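Nitrate reductase (Ulva prolifera, PDB 5YLY) probably reduces nitrate to nitrite with NADH in the first step of nitrate assimilation, its FAD-binding reductase domain passing on the electrons. Local coordinates at residues P26-E37 with F53-L64. Sequence-based numbering, arbitrary orientation.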
loop_
_atom_site.group_PDB
_atom_site.type_symbol
_atom_site.label_atom_id
_atom_site.label_comp_id
_atom_site.label_asym_id
_atom_site.label_seq_id
_atom_site.Cartn_x
_atom_site.Cartn_y
_atom_site.Cartn_z
ATOM N N PRO A 26 -13.191 -9.183 16.202
ATOM C CA PRO A 26 -12.269 -9.220 15.048
ATOM C C PRO A 26 -11.092 -10.165 15.254
ATOM O O PRO A 26 -10.752 -10.498 16.389
ATOM C CB PRO A 26 -11.803 -7.764 14.929
ATOM C CG PRO A 26 -11.846 -7.245 16.326
ATOM C CD PRO A 26 -13.041 -7.927 16.974
ATOM N N PHE A 27 -10.457 -10.564 14.156
ATOM C CA PHE A 27 -9.262 -11.392 14.178
ATOM C C PHE A 27 -8.085 -10.607 14.769
ATOM O O PHE A 27 -7.438 -11.103 15.690
ATOM C CB PHE A 27 -8.913 -11.868 12.779
ATOM C CG PHE A 27 -7.599 -12.611 12.664
ATOM C CD1 PHE A 27 -7.514 -13.954 12.997
ATOM C CD2 PHE A 27 -6.465 -11.984 12.162
ATOM C CE1 PHE A 27 -6.312 -14.653 12.867
ATOM C CE2 PHE A 27 -5.268 -12.704 11.994
ATOM C CZ PHE A 27 -5.207 -14.033 12.346
ATOM N N LEU A 28 -7.809 -9.394 14.257
ATOM C CA LEU A 28 -6.680 -8.600 14.738
ATOM C C LEU A 28 -6.819 -8.134 16.179
ATOM O O LEU A 28 -7.861 -7.594 16.586
ATOM C CB LEU A 28 -6.365 -7.421 13.822
ATOM C CG LEU A 28 -5.926 -7.779 12.402
ATOM C CD1 LEU A 28 -5.872 -6.543 11.579
ATOM C CD2 LEU A 28 -4.570 -8.530 12.398
ATOM N N ASN A 29 -5.754 -8.383 16.951
ATOM C CA ASN A 29 -5.665 -8.014 18.365
ATOM C C ASN A 29 -4.265 -7.442 18.555
ATOM O O ASN A 29 -3.286 -8.173 18.409
ATOM C CB ASN A 29 -5.908 -9.222 19.274
ATOM C CG ASN A 29 -5.867 -8.872 20.736
ATOM O OD1 ASN A 29 -5.316 -7.842 21.135
ATOM N ND2 ASN A 29 -6.406 -9.743 21.570
ATOM N N PRO A 30 -4.150 -6.120 18.797
ATOM C CA PRO A 30 -2.820 -5.496 18.853
ATOM C C PRO A 30 -1.908 -5.997 19.976
ATOM O O PRO A 30 -0.711 -5.725 19.934
ATOM C CB PRO A 30 -3.144 -4.001 18.986
ATOM C CG PRO A 30 -4.504 -3.973 19.635
ATOM C CD PRO A 30 -5.215 -5.107 18.964
ATOM N N LYS A 31 -2.454 -6.765 20.930
ATOM C CA LYS A 31 -1.704 -7.299 22.069
ATOM C C LYS A 31 -1.268 -8.732 21.807
ATOM O O LYS A 31 -0.566 -9.303 22.650
ATOM C CB LYS A 31 -2.590 -7.321 23.325
ATOM C CG LYS A 31 -3.165 -5.993 23.777
ATOM C CD LYS A 31 -3.805 -6.220 25.134
ATOM C CE LYS A 31 -4.826 -5.186 25.505
ATOM N NZ LYS A 31 -5.593 -5.611 26.705
ATOM N N LYS A 32 -1.742 -9.345 20.687
ATOM C CA LYS A 32 -1.487 -10.754 20.445
ATOM C C LYS A 32 -0.949 -11.097 19.067
ATOM O O LYS A 32 -1.266 -10.432 18.074
ATOM C CB LYS A 32 -2.768 -11.568 20.683
ATOM C CG LYS A 32 -3.235 -11.617 22.129
ATOM C CD LYS A 32 -4.376 -12.587 22.331
ATOM C CE LYS A 32 -4.648 -12.782 23.801
ATOM N NZ LYS A 32 -5.641 -13.857 24.039
ATOM N N GLN A 33 -0.151 -12.184 19.028
ATOM C CA GLN A 33 0.347 -12.791 17.789
ATOM C C GLN A 33 -0.726 -13.828 17.486
ATOM O O GLN A 33 -0.991 -14.707 18.321
ATOM C CB GLN A 33 1.711 -13.482 18.000
ATOM C CG GLN A 33 2.871 -12.527 18.295
ATOM C CD GLN A 33 3.265 -11.648 17.120
ATOM O OE1 GLN A 33 2.840 -11.834 15.977
ATOM N NE2 GLN A 33 4.105 -10.666 17.385
ATOM N N LYS A 34 -1.409 -13.676 16.348
ATOM C CA LYS A 34 -2.491 -14.600 16.012
ATOM C C LYS A 34 -2.148 -15.412 14.803
ATOM O O LYS A 34 -1.728 -14.857 13.798
ATOM C CB LYS A 34 -3.826 -13.854 15.870
ATOM C CG LYS A 34 -4.270 -13.353 17.280
ATOM C CD LYS A 34 -5.703 -12.960 17.391
ATOM C CE LYS A 34 -6.695 -14.094 17.422
ATOM N NZ LYS A 34 -8.084 -13.562 17.382
ATOM N N ALA A 35 -2.252 -16.729 14.928
ATOM C CA ALA A 35 -1.907 -17.632 13.830
ATOM C C ALA A 35 -2.901 -17.510 12.660
ATOM O O ALA A 35 -4.098 -17.352 12.882
ATOM C CB ALA A 35 -1.870 -19.056 14.347
ATOM N N ALA A 36 -2.399 -17.563 11.429
ATOM C CA ALA A 36 -3.249 -17.525 10.231
ATOM C C ALA A 36 -2.702 -18.601 9.311
ATOM O O ALA A 36 -1.495 -18.652 9.074
ATOM C CB ALA A 36 -3.157 -16.165 9.553
ATOM N N GLU A 37 -3.585 -19.451 8.790
ATOM C CA GLU A 37 -3.191 -20.558 7.941
ATOM C C GLU A 37 -3.280 -20.213 6.473
ATOM O O GLU A 37 -4.282 -19.649 6.037
ATOM C CB GLU A 37 -4.083 -21.765 8.260
ATOM C CG GLU A 37 -3.595 -23.053 7.625
ATOM C CD GLU A 37 -4.525 -24.214 7.908
ATOM O OE1 GLU A 37 -4.434 -24.782 9.019
ATOM O OE2 GLU A 37 -5.391 -24.508 7.053
ATOM N N PHE A 53 -4.712 -15.994 3.309
ATOM C CA PHE A 53 -4.626 -16.534 4.659
ATOM C C PHE A 53 -5.979 -16.574 5.299
ATOM O O PHE A 53 -6.701 -15.580 5.280
ATOM C CB PHE A 53 -3.662 -15.700 5.549
ATOM C CG PHE A 53 -2.202 -15.943 5.274
ATOM C CD1 PHE A 53 -1.550 -17.047 5.820
ATOM C CD2 PHE A 53 -1.481 -15.082 4.455
ATOM C CE1 PHE A 53 -0.194 -17.267 5.572
ATOM C CE2 PHE A 53 -0.120 -15.296 4.226
ATOM C CZ PHE A 53 0.514 -16.379 4.795
ATOM N N GLY A 54 -6.294 -17.704 5.917
ATOM C CA GLY A 54 -7.571 -17.839 6.607
ATOM C C GLY A 54 -7.533 -17.221 7.983
ATOM O O GLY A 54 -6.477 -17.157 8.615
ATOM N N LEU A 55 -8.681 -16.717 8.436
ATOM C CA LEU A 55 -8.835 -16.195 9.795
ATOM C C LEU A 55 -9.216 -17.373 10.713
ATOM O O LEU A 55 -9.036 -18.512 10.299
ATOM C CB LEU A 55 -9.864 -15.035 9.811
ATOM C CG LEU A 55 -9.473 -13.841 8.879
ATOM C CD1 LEU A 55 -10.450 -12.672 9.004
ATOM C CD2 LEU A 55 -8.061 -13.360 9.134
ATOM N N GLU A 56 -9.682 -17.123 11.951
ATOM C CA GLU A 56 -10.013 -18.210 12.889
ATOM C C GLU A 56 -11.206 -19.023 12.401
ATOM O O GLU A 56 -11.290 -20.210 12.679
ATOM C CB GLU A 56 -10.274 -17.660 14.296
ATOM C CG GLU A 56 -9.084 -16.947 14.903
ATOM C CD GLU A 56 -9.322 -16.453 16.314
ATOM O OE1 GLU A 56 -9.981 -15.404 16.478
ATOM O OE2 GLU A 56 -8.906 -17.148 17.265
ATOM N N HIS A 57 -12.116 -18.370 11.648
ATOM C CA HIS A 57 -13.312 -18.972 11.068
ATOM C C HIS A 57 -13.696 -18.204 9.812
ATOM O O HIS A 57 -13.301 -17.037 9.650
ATOM C CB HIS A 57 -14.454 -19.120 12.083
ATOM C CG HIS A 57 -15.022 -17.821 12.559
ATOM N ND1 HIS A 57 -16.026 -17.179 11.871
ATOM C CD2 HIS A 57 -14.743 -17.122 13.684
ATOM C CE1 HIS A 57 -16.304 -16.099 12.577
ATOM N NE2 HIS A 57 -15.555 -16.026 13.674
ATOM N N ASP A 58 -14.401 -18.849 8.895
ATOM C CA ASP A 58 -14.638 -18.238 7.586
ATOM C C ASP A 58 -15.659 -17.058 7.569
ATOM O O ASP A 58 -15.895 -16.487 6.503
ATOM C CB ASP A 58 -14.978 -19.312 6.540
ATOM C CG ASP A 58 -16.290 -20.045 6.697
ATOM O OD1 ASP A 58 -17.087 -19.661 7.578
ATOM O OD2 ASP A 58 -16.510 -21.017 5.948
ATOM N N GLU A 59 -16.216 -16.661 8.727
ATOM C CA GLU A 59 -17.115 -15.497 8.757
ATOM C C GLU A 59 -16.510 -14.347 9.594
ATOM O O GLU A 59 -17.170 -13.332 9.841
ATOM C CB GLU A 59 -18.486 -15.899 9.294
ATOM C CG GLU A 59 -19.329 -16.695 8.312
ATOM C CD GLU A 59 -20.551 -17.331 8.943
ATOM O OE1 GLU A 59 -21.138 -16.724 9.868
ATOM O OE2 GLU A 59 -20.932 -18.439 8.501
ATOM N N GLN A 60 -15.254 -14.500 10.011
ATOM C CA GLN A 60 -14.624 -13.558 10.926
ATOM C C GLN A 60 -14.222 -12.264 10.275
ATOM O O GLN A 60 -13.743 -12.249 9.152
ATOM C CB GLN A 60 -13.440 -14.213 11.670
ATOM C CG GLN A 60 -12.954 -13.423 12.885
ATOM C CD GLN A 60 -11.754 -14.021 13.578
ATOM O OE1 GLN A 60 -10.908 -14.679 12.970
ATOM N NE2 GLN A 60 -11.656 -13.805 14.878
ATOM N N LEU A 61 -14.481 -11.169 10.997
ATOM C CA LEU A 61 -14.104 -9.817 10.592
ATOM C C LEU A 61 -12.588 -9.702 10.783
ATOM O O LEU A 61 -12.062 -10.137 11.811
ATOM C CB LEU A 61 -14.821 -8.830 11.547
ATOM C CG LEU A 61 -14.604 -7.317 11.352
ATOM C CD1 LEU A 61 -15.205 -6.850 10.037
ATOM C CD2 LEU A 61 -15.219 -6.547 12.505
ATOM N N LEU A 62 -11.885 -9.105 9.812
ATOM C CA LEU A 62 -10.444 -8.916 9.955
ATOM C C LEU A 62 -10.130 -7.942 11.093
ATOM O O LEU A 62 -9.272 -8.242 11.912
ATOM C CB LEU A 62 -9.830 -8.414 8.652
ATOM C CG LEU A 62 -8.322 -8.135 8.670
ATOM C CD1 LEU A 62 -7.492 -9.403 9.039
ATOM C CD2 LEU A 62 -7.885 -7.574 7.311
ATOM N N GLY A 63 -10.795 -6.794 11.105
ATOM C CA GLY A 63 -10.605 -5.766 12.127
ATOM C C GLY A 63 -9.406 -4.887 11.849
ATOM O O GLY A 63 -8.641 -4.569 12.767
ATOM N N LEU A 64 -9.235 -4.505 10.579
ATOM C CA LEU A 64 -8.138 -3.659 10.128
ATOM C C LEU A 64 -8.731 -2.328 9.677
ATOM O O LEU A 64 -9.285 -2.252 8.569
ATOM C CB LEU A 64 -7.336 -4.311 8.955
ATOM C CG LEU A 64 -6.084 -3.514 8.493
ATOM C CD1 LEU A 64 -5.035 -3.393 9.640
ATOM C CD2 LEU A 64 -5.434 -4.173 7.259
HETATM O O HOH W 1 -8.823 -5.035 15.386
HETATM O O HOH W 2 -6.394 -19.721 9.808
#
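L55 lays one methyl over a face of the F27 ring: its CD2 makes a CH-pi contact 3.8 Å from the centroid, while E56 CG stands at the ring edge, near the plane. CG of F27 is anti to the backbone N (chi1 174°), which turns the ring beneath that methyl and brings A35 O to its edge as well. A flat, wholly apolar residue suits this place. Alongside, L28 sets its branched end on L62 and L64, with CD1 3.7 Å from CB of L64.

Backbone hydrogen bonds tie the start of 26-37 to 61-63: F27 N donates to L61 O and L28 N to L62 O, the latter nearly straight at 171°. G63 fits here because its phi is positive and a CB would collide with P26. A water links L28 O and G63 O.

These loops flank the hairpin of strands 34-43 and 48-54 in the antiparallel FAD-binding barrel of the ferredoxin reductase-like fold; at the hairpin's open end G54 N donates to E37 O (2.8 Å).

E56 OE1 takes a salt bridge from K34 NZ (2.8 Å), arriving from above the carboxylate plane, and a second bond from Q60 NE2 on the anti lone pair. K34 is long enough to give NZ to F27 O too. The Q60 amide, its OE1 3.5 Å from F27 CB, offers donor and acceptor together, OE1 accepting from E56 N; a leucine in its place would probably leave E56 N without this acceptor and the carboxylate freer to turn.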